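Long-range contacts in SusD superfamily protein (Bacteroides thetaiotaomicron, PDB 3MCX), which is of unknown function but, as an outer-membrane member of the SusD family, probably helps to capture glycans at the cell surface, and binds zinc in the crystal: residues A[74-79]-A[457-462]; A[167-172]-A[470-475]; A[276-281]-A[344-349]; A[312-317]-A[334-339]. All coordinates share one frame; numbering follows the deposited sequence. Where two conformers were deposited one is given.

Contact 1 of 4, residues A[74-79]-A[457-462]; sequences YNVLAS and IALPIP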
loop_
_atom_site.group_PDB
_atom_site.type_symbol
_atom_site.label_atom_id
_atom_site.label_comp_id
_atom_site.label_asym_id
_atom_site.label_seq_id
_atom_site.Cartn_x
_atom_site.Cartn_y
_atom_site.Cartn_z
ATOM N N TYR A 74 16.188 -7.682 3.725
ATOM C CA TYR A 74 16.123 -7.360 5.169
ATOM C C TYR A 74 17.464 -6.952 5.727
ATOM O O TYR A 74 17.841 -7.271 6.854
ATOM C CB TYR A 74 15.494 -8.533 5.946
ATOM C CG TYR A 74 13.982 -8.626 5.787
ATOM C CD1 TYR A 74 13.399 -9.156 4.646
ATOM C CD2 TYR A 74 13.154 -8.246 6.823
ATOM C CE1 TYR A 74 12.027 -9.227 4.517
ATOM C CE2 TYR A 74 11.802 -8.333 6.709
ATOM C CZ TYR A 74 11.223 -8.838 5.556
ATOM O OH TYR A 74 9.847 -8.911 5.437
ATOM N N ASN A 75 18.216 -6.178 4.950
ATOM C CA ASN A 75 19.523 -5.716 5.385
ATOM C C ASN A 75 19.723 -4.186 5.282
ATOM O O ASN A 75 20.813 -3.688 5.548
ATOM C CB ASN A 75 20.649 -6.474 4.678
ATOM C CG ASN A 75 20.640 -6.293 3.189
ATOM O OD1 ASN A 75 20.054 -5.340 2.692
ATOM N ND2 ASN A 75 21.254 -7.225 2.468
ATOM N N VAL A 76 18.665 -3.482 4.943
ATOM C CA VAL A 76 18.717 -2.028 4.792
ATOM C C VAL A 76 19.206 -1.342 6.078
ATOM O O VAL A 76 18.815 -1.711 7.191
ATOM C CB VAL A 76 17.345 -1.483 4.324
ATOM C CG1 VAL A 76 16.228 -1.718 5.380
ATOM C CG2 VAL A 76 17.452 -0.018 3.947
ATOM N N LEU A 77 20.092 -0.363 5.925
ATOM C CA LEU A 77 20.730 0.361 7.010
ATOM C C LEU A 77 20.098 1.731 7.242
ATOM O O LEU A 77 19.472 2.324 6.365
ATOM C CB LEU A 77 22.197 0.574 6.698
ATOM C CG LEU A 77 23.023 -0.674 6.408
ATOM C CD1 LEU A 77 24.471 -0.274 6.057
ATOM C CD2 LEU A 77 22.987 -1.663 7.567
ATOM N N ALA A 78 20.302 2.263 8.447
ATOM C CA ALA A 78 19.820 3.596 8.806
ATOM C C ALA A 78 20.379 4.713 7.946
ATOM O O ALA A 78 19.749 5.765 7.866
ATOM C CB ALA A 78 20.175 3.895 10.257
ATOM N N SER A 79 21.510 4.453 7.292
ATOM C CA SER A 79 22.171 5.417 6.430
ATOM C C SER A 79 21.606 5.430 4.990
ATOM O O SER A 79 22.085 6.246 4.185
ATOM C CB SER A 79 23.644 5.092 6.365
ATOM O OG SER A 79 23.817 3.774 5.872
ATOM N N ILE A 457 11.727 -6.409 10.875
ATOM C CA ILE A 457 10.484 -5.931 10.297
ATOM C C ILE A 457 10.361 -4.427 10.423
ATOM O O ILE A 457 9.867 -3.787 9.499
ATOM C CB ILE A 457 9.245 -6.592 10.919
ATOM C CG1 ILE A 457 9.059 -7.999 10.333
ATOM C CG2 ILE A 457 7.981 -5.708 10.737
ATOM C CD1 ILE A 457 8.404 -8.943 11.317
ATOM N N ALA A 458 10.764 -3.862 11.571
ATOM C CA ALA A 458 10.774 -2.419 11.766
ATOM C C ALA A 458 12.039 -1.869 11.103
ATOM O O ALA A 458 13.157 -2.181 11.531
ATOM C CB ALA A 458 10.713 -2.074 13.244
ATOM N N LEU A 459 11.816 -1.056 10.079
ATOM C CA LEU A 459 12.940 -0.421 9.384
ATOM C C LEU A 459 13.711 0.453 10.333
ATOM O O LEU A 459 13.155 1.004 11.277
ATOM C CB LEU A 459 12.445 0.415 8.207
ATOM C CG LEU A 459 11.827 -0.359 7.044
ATOM C CD1 LEU A 459 11.366 0.615 5.991
ATOM C CD2 LEU A 459 12.833 -1.319 6.438
ATOM N N PRO A 460 15.011 0.633 10.094
ATOM C CA PRO A 460 15.741 1.557 10.931
ATOM C C PRO A 460 15.271 2.997 10.751
ATOM O O PRO A 460 15.001 3.413 9.646
ATOM C CB PRO A 460 17.200 1.405 10.477
ATOM C CG PRO A 460 17.060 0.950 9.086
ATOM C CD PRO A 460 15.819 0.134 8.972
ATOM N N ILE A 461 15.194 3.703 11.860
ATOM C CA ILE A 461 14.965 5.130 11.867
ATOM C C ILE A 461 16.181 5.758 11.143
ATOM O O ILE A 461 17.296 5.335 11.346
ATOM C CB ILE A 461 14.898 5.646 13.309
ATOM C CG1 ILE A 461 13.784 4.939 14.138
ATOM C CG2 ILE A 461 14.748 7.211 13.375
ATOM C CD1 ILE A 461 12.395 5.024 13.574
ATOM N N PRO A 462 15.960 6.782 10.305
ATOM C CA PRO A 462 17.094 7.369 9.591
ATOM C C PRO A 462 18.184 7.814 10.537
ATOM O O PRO A 462 17.930 8.430 11.586
ATOM C CB PRO A 462 16.472 8.579 8.863
ATOM C CG PRO A 462 15.042 8.281 8.736
ATOM C CD PRO A 462 14.667 7.339 9.871
#

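Contact 2 of 4, residues A[167-172]-A[470-475]; sequences PSRSTV and PNIQQN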
loop_
_atom_site.group_PDB
_atom_site.type_symbol
_atom_site.label_atom_id
_atom_site.label_comp_id
_atom_site.label_asym_id
_atom_site.label_seq_id
_atom_site.Cartn_x
_atom_site.Cartn_y
_atom_site.Cartn_z
ATOM N N PRO A 167 10.883 16.137 19.288
ATOM C CA PRO A 167 9.916 15.198 19.862
ATOM C C PRO A 167 10.468 13.806 20.050
ATOM O O PRO A 167 11.642 13.500 19.715
ATOM C CB PRO A 167 8.773 15.183 18.839
ATOM C CG PRO A 167 9.025 16.406 17.955
ATOM C CD PRO A 167 10.536 16.424 17.886
ATOM N N SER A 168 9.630 12.963 20.618
ATOM C CA SER A 168 10.048 11.613 20.809
ATOM C C SER A 168 9.142 10.770 19.955
ATOM O O SER A 168 8.104 11.220 19.463
ATOM C CB SER A 168 9.960 11.233 22.268
ATOM O OG SER A 168 10.790 12.113 22.998
ATOM N N ARG A 169 9.559 9.534 19.734
ATOM C CA ARG A 169 8.689 8.573 19.078
ATOM C C ARG A 169 7.533 8.256 20.032
ATOM O O ARG A 169 7.745 8.020 21.208
ATOM C CB ARG A 169 9.437 7.292 18.789
ATOM C CG ARG A 169 10.593 7.487 17.813
ATOM C CD ARG A 169 11.441 6.259 17.714
ATOM N NE ARG A 169 10.719 5.172 17.064
ATOM C CZ ARG A 169 11.176 3.928 16.899
ATOM N NH1 ARG A 169 12.396 3.569 17.303
ATOM N NH2 ARG A 169 10.416 3.043 16.297
ATOM N N SER A 170 6.330 8.295 19.514
ATOM C CA SER A 170 5.144 7.817 20.244
ATOM C C SER A 170 5.086 6.315 20.069
ATOM O O SER A 170 5.823 5.774 19.233
ATOM C CB SER A 170 3.888 8.525 19.727
ATOM O OG SER A 170 3.828 9.869 20.199
ATOM N N THR A 171 4.245 5.631 20.841
ATOM C CA THR A 171 4.094 4.185 20.621
ATOM C C THR A 171 3.309 3.900 19.365
ATOM O O THR A 171 2.574 4.765 18.857
ATOM C CB THR A 171 3.403 3.479 21.805
ATOM O OG1 THR A 171 2.011 3.878 21.851
ATOM C CG2 THR A 171 4.106 3.770 23.138
ATOM N N VAL A 172 3.427 2.674 18.855
ATOM C CA VAL A 172 2.608 2.252 17.734
ATOM C C VAL A 172 1.118 2.469 18.011
ATOM O O VAL A 172 0.384 2.981 17.169
ATOM C CB VAL A 172 2.925 0.779 17.376
ATOM C CG1 VAL A 172 1.914 0.201 16.406
ATOM C CG2 VAL A 172 4.388 0.682 16.760
ATOM N N PRO A 470 18.666 13.358 20.218
ATOM C CA PRO A 470 18.949 12.301 21.198
ATOM C C PRO A 470 17.704 11.663 21.845
ATOM O O PRO A 470 17.836 10.615 22.466
ATOM C CB PRO A 470 19.793 13.024 22.257
ATOM C CG PRO A 470 19.460 14.470 22.092
ATOM C CD PRO A 470 19.193 14.671 20.654
ATOM N N ASN A 471 16.527 12.278 21.682
ATOM C CA ASN A 471 15.253 11.741 22.191
ATOM C C ASN A 471 14.654 10.675 21.290
ATOM O O ASN A 471 13.646 10.077 21.640
ATOM C CB ASN A 471 14.207 12.867 22.384
ATOM C CG ASN A 471 14.665 13.905 23.356
ATOM O OD1 ASN A 471 15.273 13.570 24.376
ATOM N ND2 ASN A 471 14.414 15.183 23.043
ATOM N N ILE A 472 15.230 10.487 20.093
ATOM C CA ILE A 472 14.739 9.479 19.157
ATOM C C ILE A 472 15.566 8.209 19.316
ATOM O O ILE A 472 16.770 8.214 19.100
ATOM C CB ILE A 472 14.839 9.955 17.698
ATOM C CG1 ILE A 472 14.062 11.264 17.486
ATOM C CG2 ILE A 472 14.375 8.868 16.721
ATOM C CD1 ILE A 472 12.594 11.091 17.449
ATOM N N GLN A 473 14.923 7.140 19.754
ATOM C CA GLN A 473 15.574 5.862 19.918
ATOM C C GLN A 473 15.569 5.102 18.594
ATOM O O GLN A 473 14.614 5.144 17.854
ATOM C CB GLN A 473 14.787 5.014 20.902
ATOM C CG GLN A 473 14.744 5.496 22.295
ATOM C CD GLN A 473 14.092 4.436 23.215
ATOM O OE1 GLN A 473 14.334 3.218 23.070
ATOM N NE2 GLN A 473 13.247 4.891 24.129
ATOM N N GLN A 474 16.648 4.388 18.322
ATOM C CA GLN A 474 16.694 3.519 17.151
ATOM C C GLN A 474 15.965 2.190 17.459
ATOM O O GLN A 474 15.891 1.737 18.633
ATOM C CB GLN A 474 18.168 3.226 16.809
ATOM C CG GLN A 474 18.456 2.431 15.539
ATOM C CD GLN A 474 17.725 2.971 14.320
ATOM O OE1 GLN A 474 16.540 2.688 14.099
ATOM N NE2 GLN A 474 18.443 3.765 13.509
ATOM N N ASN A 475 15.414 1.612 16.414
ATOM C CA ASN A 475 14.877 0.252 16.493
ATOM C C ASN A 475 15.983 -0.750 16.782
ATOM O O ASN A 475 17.031 -0.708 16.145
ATOM C CB ASN A 475 14.131 -0.118 15.226
ATOM C CG ASN A 475 12.824 0.611 15.107
ATOM O OD1 ASN A 475 12.119 0.749 16.126
ATOM N ND2 ASN A 475 12.481 1.108 13.932
HETATM O O HOH W 1 12.098 8.006 20.821
#

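Contact 3 of 4, residues A[276-281]-A[344-349]; sequences APMVYA and DDPKTN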
loop_
_atom_site.group_PDB
_atom_site.type_symbol
_atom_site.label_atom_id
_atom_site.label_comp_id
_atom_site.label_asym_id
_atom_site.label_seq_id
_atom_site.Cartn_x
_atom_site.Cartn_y
_atom_site.Cartn_z
ATOM N N ALA A 276 7.319 2.545 -9.321
ATOM C CA ALA A 276 7.036 1.119 -9.308
ATOM C C ALA A 276 6.736 0.557 -10.683
ATOM O O ALA A 276 7.184 -0.536 -10.981
ATOM C CB ALA A 276 5.930 0.743 -8.280
ATOM N N PRO A 277 5.925 1.244 -11.502
ATOM C CA PRO A 277 5.607 0.673 -12.804
ATOM C C PRO A 277 6.859 0.402 -13.659
ATOM O O PRO A 277 6.946 -0.648 -14.308
ATOM C CB PRO A 277 4.646 1.693 -13.412
ATOM C CG PRO A 277 3.918 2.212 -12.206
ATOM C CD PRO A 277 5.037 2.376 -11.168
HETATM N N MSE A 278 7.842 1.302 -13.650
HETATM C CA MSE A 278 9.079 1.074 -14.371
HETATM C C MSE A 278 9.930 0.005 -13.692
HETATM O O MSE A 278 10.634 -0.750 -14.361
HETATM C CB MSE A 278 9.872 2.374 -14.558
HETATM C CG MSE A 278 9.315 3.235 -15.659
HETATM SE SE MSE A 278 9.112 2.410 -17.400
HETATM C CE MSE A 278 10.891 1.768 -17.607
ATOM N N VAL A 279 9.858 -0.061 -12.369
ATOM C CA VAL A 279 10.640 -1.075 -11.659
ATOM C C VAL A 279 10.060 -2.483 -11.878
ATOM O O VAL A 279 10.799 -3.463 -11.822
ATOM C CB VAL A 279 10.854 -0.665 -10.179
ATOM C CG1 VAL A 279 11.711 -1.718 -9.390
ATOM C CG2 VAL A 279 11.507 0.729 -10.147
ATOM N N TYR A 280 8.782 -2.567 -12.223
ATOM C CA TYR A 280 8.169 -3.837 -12.656
ATOM C C TYR A 280 8.299 -4.078 -14.162
ATOM O O TYR A 280 7.906 -5.138 -14.646
ATOM C CB TYR A 280 6.644 -3.812 -12.339
ATOM C CG TYR A 280 6.254 -4.179 -10.927
ATOM C CD1 TYR A 280 6.358 -5.497 -10.479
ATOM C CD2 TYR A 280 5.737 -3.222 -10.047
ATOM C CE1 TYR A 280 5.994 -5.867 -9.184
ATOM C CE2 TYR A 280 5.381 -3.580 -8.747
ATOM C CZ TYR A 280 5.521 -4.890 -8.325
ATOM O OH TYR A 280 5.198 -5.213 -7.028
ATOM N N ALA A 281 8.805 -3.109 -14.939
ATOM C CA ALA A 281 8.639 -3.136 -16.382
ATOM C C ALA A 281 9.362 -4.294 -17.039
ATOM O O ALA A 281 10.394 -4.775 -16.555
ATOM C CB ALA A 281 9.135 -1.807 -16.992
ATOM N N ASP A 344 1.908 0.745 -23.148
ATOM C CA ASP A 344 3.355 0.638 -23.369
ATOM C C ASP A 344 4.217 1.744 -22.713
ATOM O O ASP A 344 5.375 1.914 -23.082
ATOM C CB ASP A 344 3.621 0.605 -24.862
ATOM C CG ASP A 344 3.239 1.904 -25.545
ATOM O OD1 ASP A 344 2.729 2.841 -24.861
ATOM O OD2 ASP A 344 3.435 2.001 -26.792
ATOM N N ASP A 345 3.642 2.518 -21.789
ATOM C CA ASP A 345 4.485 3.517 -21.005
ATOM C C ASP A 345 3.998 3.555 -19.600
ATOM O O ASP A 345 3.143 4.336 -19.140
ATOM C CB ASP A 345 4.779 4.956 -21.512
ATOM C CG ASP A 345 5.893 5.724 -20.622
ATOM O OD1 ASP A 345 6.547 5.107 -19.684
ATOM O OD2 ASP A 345 6.105 6.977 -20.882
ATOM N N PRO A 346 4.657 2.664 -18.841
ATOM C CA PRO A 346 4.309 2.551 -17.440
ATOM C C PRO A 346 4.362 3.831 -16.619
ATOM O O PRO A 346 3.670 3.919 -15.601
ATOM C CB PRO A 346 5.326 1.518 -16.921
ATOM C CG PRO A 346 5.605 0.674 -18.109
ATOM C CD PRO A 346 5.647 1.640 -19.240
ATOM N N LYS A 347 5.209 4.768 -17.021
ATOM C CA LYS A 347 5.344 6.028 -16.286
ATOM C C LYS A 347 4.069 6.852 -16.257
ATOM O O LYS A 347 3.967 7.802 -15.462
ATOM C CB LYS A 347 6.494 6.852 -16.859
ATOM C CG LYS A 347 7.832 6.236 -16.598
ATOM C CD LYS A 347 8.974 7.150 -17.033
ATOM C CE LYS A 347 9.036 7.328 -18.499
ATOM N NZ LYS A 347 9.377 6.074 -19.224
ATOM N N THR A 348 3.130 6.551 -17.149
ATOM C CA THR A 348 1.841 7.228 -17.175
ATOM C C THR A 348 0.739 6.579 -16.338
ATOM O O THR A 348 -0.367 7.129 -16.266
ATOM C CB THR A 348 1.309 7.362 -18.626
ATOM O OG1 THR A 348 0.970 6.050 -19.137
ATOM C CG2 THR A 348 2.330 8.086 -19.516
ATOM N N ASN A 349 1.001 5.411 -15.762
ATOM C CA ASN A 349 0.009 4.689 -14.983
ATOM C C ASN A 349 -0.377 5.515 -13.769
ATOM O O ASN A 349 0.486 6.028 -13.027
ATOM C CB ASN A 349 0.533 3.313 -14.542
ATOM C CG ASN A 349 -0.541 2.239 -14.518
ATOM O OD1 ASN A 349 -0.608 1.428 -15.449
ATOM N ND2 ASN A 349 -1.405 2.236 -13.475
#

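Contact 4 of 4, residues A[312-317]-A[334-339]; sequences LTKESV and YLAKFP. With ZN (zinc ion), chain D.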
loop_
_atom_site.group_PDB
_atom_site.type_symbol
_atom_site.label_atom_id
_atom_site.label_comp_id
_atom_site.label_asym_id
_atom_site.label_seq_id
_atom_site.Cartn_x
_atom_site.Cartn_y
_atom_site.Cartn_z
ATOM N N LEU A 312 -2.117 -11.470 -16.026
ATOM C CA LEU A 312 -1.196 -10.443 -15.529
ATOM C C LEU A 312 0.240 -10.927 -15.365
ATOM O O LEU A 312 1.087 -10.160 -14.929
ATOM C CB LEU A 312 -1.687 -9.956 -14.159
ATOM C CG LEU A 312 -3.004 -9.191 -14.195
ATOM C CD1 LEU A 312 -3.495 -8.972 -12.770
ATOM C CD2 LEU A 312 -2.905 -7.898 -14.967
ATOM N N THR A 313 0.519 -12.189 -15.693
ATOM C CA THR A 313 1.875 -12.756 -15.595
ATOM C C THR A 313 2.414 -12.976 -17.021
ATOM O O THR A 313 1.793 -13.658 -17.836
ATOM C CB THR A 313 1.870 -14.085 -14.803
ATOM O OG1 THR A 313 1.137 -15.081 -15.525
ATOM C CG2 THR A 313 1.216 -13.882 -13.426
ATOM N N LYS A 314 3.577 -12.403 -17.315
ATOM C CA LYS A 314 4.137 -12.359 -18.648
ATOM C C LYS A 314 5.601 -12.830 -18.625
ATOM O O LYS A 314 6.339 -12.496 -17.710
ATOM C CB LYS A 314 4.102 -10.908 -19.142
ATOM C CG LYS A 314 2.738 -10.251 -19.076
ATOM C CD LYS A 314 1.763 -10.982 -19.983
ATOM C CE LYS A 314 0.398 -10.310 -20.033
ATOM N NZ LYS A 314 -0.633 -11.173 -20.723
ATOM N N GLU A 315 6.024 -13.511 -19.677
ATOM C CA GLU A 315 7.394 -13.870 -19.853
ATOM C C GLU A 315 8.157 -12.608 -20.333
ATOM O O GLU A 315 7.565 -11.713 -20.905
ATOM C CB GLU A 315 7.424 -14.914 -20.942
ATOM C CG GLU A 315 8.684 -15.554 -21.077
ATOM C CD GLU A 315 8.869 -16.477 -22.293
ATOM O OE1 GLU A 315 7.933 -16.967 -23.049
ATOM O OE2 GLU A 315 10.081 -16.734 -22.433
ATOM N N SER A 316 9.459 -12.566 -20.095
ATOM C CA SER A 316 10.323 -11.513 -20.636
ATOM C C SER A 316 10.138 -11.321 -22.137
ATOM O O SER A 316 10.176 -12.263 -22.925
ATOM C CB SER A 316 11.785 -11.886 -20.392
ATOM O OG SER A 316 12.681 -10.962 -20.993
ATOM N N VAL A 317 9.985 -10.058 -22.535
ATOM C CA VAL A 317 9.908 -9.737 -23.953
ATOM C C VAL A 317 11.277 -9.925 -24.645
ATOM O O VAL A 317 11.363 -10.067 -25.865
ATOM C CB VAL A 317 9.347 -8.303 -24.241
ATOM C CG1 VAL A 317 7.924 -8.142 -23.702
ATOM C CG2 VAL A 317 10.269 -7.220 -23.657
ATOM N N TYR A 334 6.977 -11.488 -15.059
ATOM C CA TYR A 334 6.743 -10.044 -15.121
ATOM C C TYR A 334 5.275 -9.760 -14.815
ATOM O O TYR A 334 4.396 -10.398 -15.404
ATOM C CB TYR A 334 7.136 -9.489 -16.502
ATOM C CG TYR A 334 8.631 -9.573 -16.721
ATOM C CD1 TYR A 334 9.203 -10.728 -17.113
ATOM C CD2 TYR A 334 9.478 -8.476 -16.488
ATOM C CE1 TYR A 334 10.564 -10.856 -17.275
ATOM C CE2 TYR A 334 10.863 -8.594 -16.649
ATOM C CZ TYR A 334 11.391 -9.767 -17.086
ATOM O OH TYR A 334 12.756 -9.923 -17.295
ATOM N N LEU A 335 5.024 -8.886 -13.847
ATOM C CA LEU A 335 3.675 -8.504 -13.459
ATOM C C LEU A 335 3.209 -7.378 -14.359
ATOM O O LEU A 335 3.907 -6.355 -14.441
ATOM C CB LEU A 335 3.685 -8.050 -11.993
ATOM C CG LEU A 335 2.321 -7.661 -11.421
ATOM C CD1 LEU A 335 1.392 -8.852 -11.428
ATOM C CD2 LEU A 335 2.452 -7.006 -10.028
ATOM N N ALA A 336 2.048 -7.512 -14.987
ATOM C CA ALA A 336 1.572 -6.548 -15.999
ATOM C C ALA A 336 0.418 -5.656 -15.487
ATOM O O ALA A 336 -0.380 -5.181 -16.274
ATOM C CB ALA A 336 1.164 -7.282 -17.281
ATOM N N LYS A 337 0.317 -5.447 -14.185
ATOM C CA LYS A 337 -0.739 -4.619 -13.621
ATOM C C LYS A 337 -0.633 -3.125 -13.956
ATOM O O LYS A 337 -1.634 -2.450 -13.922
ATOM C CB LYS A 337 -0.821 -4.751 -12.102
ATOM C CG LYS A 337 -1.588 -5.931 -11.655
ATOM C CD LYS A 337 -1.864 -5.871 -10.158
ATOM C CE LYS A 337 -2.741 -7.042 -9.816
ATOM N NZ LYS A 337 -2.959 -7.222 -8.380
ATOM N N PHE A 338 0.569 -2.616 -14.242
ATOM C CA PHE A 338 0.768 -1.167 -14.390
ATOM C C PHE A 338 1.443 -0.841 -15.722
ATOM O O PHE A 338 2.554 -0.297 -15.776
ATOM C CB PHE A 338 1.591 -0.650 -13.197
ATOM C CG PHE A 338 1.118 -1.185 -11.878
ATOM C CD1 PHE A 338 -0.184 -0.955 -11.456
ATOM C CD2 PHE A 338 1.943 -2.013 -11.091
ATOM C CE1 PHE A 338 -0.654 -1.497 -10.227
ATOM C CE2 PHE A 338 1.471 -2.556 -9.865
ATOM C CZ PHE A 338 0.161 -2.290 -9.451
ATOM N N PRO A 339 0.756 -1.122 -16.849
ATOM C CA PRO A 339 1.399 -0.965 -18.166
ATOM C C PRO A 339 1.337 0.469 -18.715
ATOM O O PRO A 339 1.876 0.733 -19.794
ATOM C CB PRO A 339 0.570 -1.882 -19.021
ATOM C CG PRO A 339 -0.851 -1.688 -18.456
ATOM C CD PRO A 339 -0.621 -1.650 -16.981
HETATM ZN ZN ZN D . 10.964 -17.826 -23.786
#

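Contact 1 of 4, residues A[74-79]-A[457-462]
Leu459 is the first residue of 457-462 to make a close contact with 74-79. Its CG stands anti to its own carbonyl carbon (chi1 -67°), and from there CD2 alone makes the touch, 3.6 Å from Val76 CG1. The two side chains meet tip to tip and cross at about a right angle. Val76 offers CG1 because this methyl occupies the crowded position between its backbone N and carbonyl carbon (chi1 64°). Pro460 follows, with its ring directed at the facing backbone. Ring atom CG lies 3.6 Å from the carbonyl carbon C of Leu77, CB lies 3.9 Å from Ala78 CB, and CD is 4.1 Å from Val76 CG1, so one ring spans three consecutive residues. Ile461 starts its side chain away from 74-79 and rests it on Trp88 of helix 81-106 and Phe140 of helix 115-140; across the contact it presents its carbonyl O, which sits 3.4 Å from Ala78 CB. At Pro462 the backbone takes over, CA approaching Ala78 O at 3.5 Å in a CA-H...O contact, with 142° at the hydrogen. A backbone hydrogen bond also ties Ala78 to Gln463. No conventional hydrogen bond joins the two segments. Apolar packing and one CA-H...O contact thus join a chain leaving helix 69-72 through the Schellman motif at Tyr74 to a polyproline II-like run, Leu459 to Pro462, that ends at the N-cap of helix 463-468.

Contact 2 of 4, residues A[167-172]-A[470-475]
The C-terminal tail is gripped here by an arginine from the loop that leads into helix 172-186. Arg169 bends at chi3 (69°), which brings the edge of its guanidinium to the tail. NH1 donates to Gln473 O at 2.8 Å, meeting that carbonyl from above its plane. NH1 and NH2 also converge end-on upon a single atom, Asn475 OD1, at 3.1 Å and 2.9 Å. Both bonds lie in the guanidinium plane, although the amide is turned 78° from it. The other branch of the Asn475 amide is held as well, since ND2 donates to Leu459 O and Phe140 O, while Arg169 NE donates a hydrogen bond to Gly153 O. Thr171, two residues on, is the N-cap of helix 172-186, so the arginine stands just ahead of the helix start. Ile472 packs against the aliphatic part of the arginine, CG2 standing 4.0 Å from Arg169 CD, while Ile472 CD1 lies 3.4 Å from Pro167 O. One water joins the backbones, donating to Asn471 O (2.7 Å) and accepting from Arg169 N and Gln473 N. Pro167 neighbours His165, which binds zinc in a crystal structure of this protein, though that zinc is not modelled on this chain.

Contact 3 of 4, residues A[276-281]-A[344-349]
An Asx turn at Asp345 opens the short 3-10 segment 346-348, and Pro346 and Lys347, which follow Asp345, pack on helix 276-279. Asp345 OD1 accepts from Lys347 N at 3.0 Å, a fairly straight bond (155° at the hydrogen) that reaches the oxygen from well above the carboxylate plane, 61° out of it. The lysine chain, bent at chi3 and chi4, curls back so that NZ forms a salt bridge with the same Asp345 OD1, again at 3.0 Å. One oxygen therefore receives both the backbone and the charged end of Lys347. The carbonyl of Asp345 is doubly used too, accepting from Thr348 N at 3.0 Å and from Thr348 OG1 at 2.8 Å. This self-bonded turn offers Pro346 and the aliphatic part of Lys347 to the helix, and what crosses between the segments is apolar packing. Two prolines face each other: Pro277 CB lies 3.6 Å from Pro346 CB and 3.3 Å from Pro346 O. Beside them the selenomethionine at Met278, bent at chi2 and chi3, crosses Pro346 at about a right angle, its SE 3.9 Å from Pro346 CB. Met278 CG and Lys347 CG are only 3.5 Å apart, tighter than usual for two carbons, where these chains cross obliquely. Pro277 also touches Trp46 of helix 44-51, and a backbone hydrogen bond links Lys347 to Thr271.

Contact 4 of 4, residues A[312-317]-A[334-339]
Tyr334 sets its CG anti to the carbonyl carbon (chi1 -67°), which carries the ring alongside the backbone that continues strand 313-314, whereas Glu315 sets CG anti to the backbone N (chi1 -169°) and runs on extended beyond CG to a zinc ion. The ring lies beside the backbone of Lys314 to Ser316: Lys314 O sits at its edge, in the plane of the ring, 3.4 Å from Tyr334 CD1, and Tyr334 CE1 comes within 3.4 Å of Ser316 CA. Ser316 OG bonds elsewhere, to Ile318 O and Asn321. Lys314 and Tyr334 belong to a small two-stranded antiparallel sheet, whose strands 313-314 and 334-335 are joined by a long irregular connection. They are its hydrogen-bonded pair, with Lys314 N to Tyr334 O and Tyr334 N to Lys314 O both 2.9 Å; Thr313 and Leu335 are the non-hydrogen-bonded pair, their side chains on the other face. Past the Thr313-Leu335 pair, Ala336 N donates to Leu312 O at 2.8 Å, along a lone pair of the carbonyl. Lys314 CG rests 3.8 Å from Ala336 CB, just past the strand end. Leu312 CD1 packs on the aliphatic chain of Lys337, 3.6 Å from CE, where the two side chains cross obliquely. The lysine's NZ continues to a salt bridge with Glu417 and hydrogen bonds to Glu413 O and Val415 O. Glu315 OE2 binds zinc at 2.0 Å, and the connection between the strands supplies two further ligands, Glu319 and His330.

How the contacts relate
The four contacts form two pairs lying well apart in this chain, richer in helix than strand. Contacts 1 and 2, centres 15 Å apart, alternate along the sequence and share the region around helix 463-468: Gln474 bonds to Ile461 N and packs on Ala78, so a loop of the N-terminal part meets the C-terminal tail. Contacts 3 and 4, centres 10 Å apart, lie within the sequence that both enclose; 312-317 and 334-339 fall between 276-281 and 344-349, and Phe338 and Pro339 pack on Asn349, Pro346 and Pro277. Contact 4 holds a zinc ligand; contact 2, centred 41 Å away across the chain's centre, adjoins His165, whose zinc is not modelled on this chain, so metal sites are probably scattered.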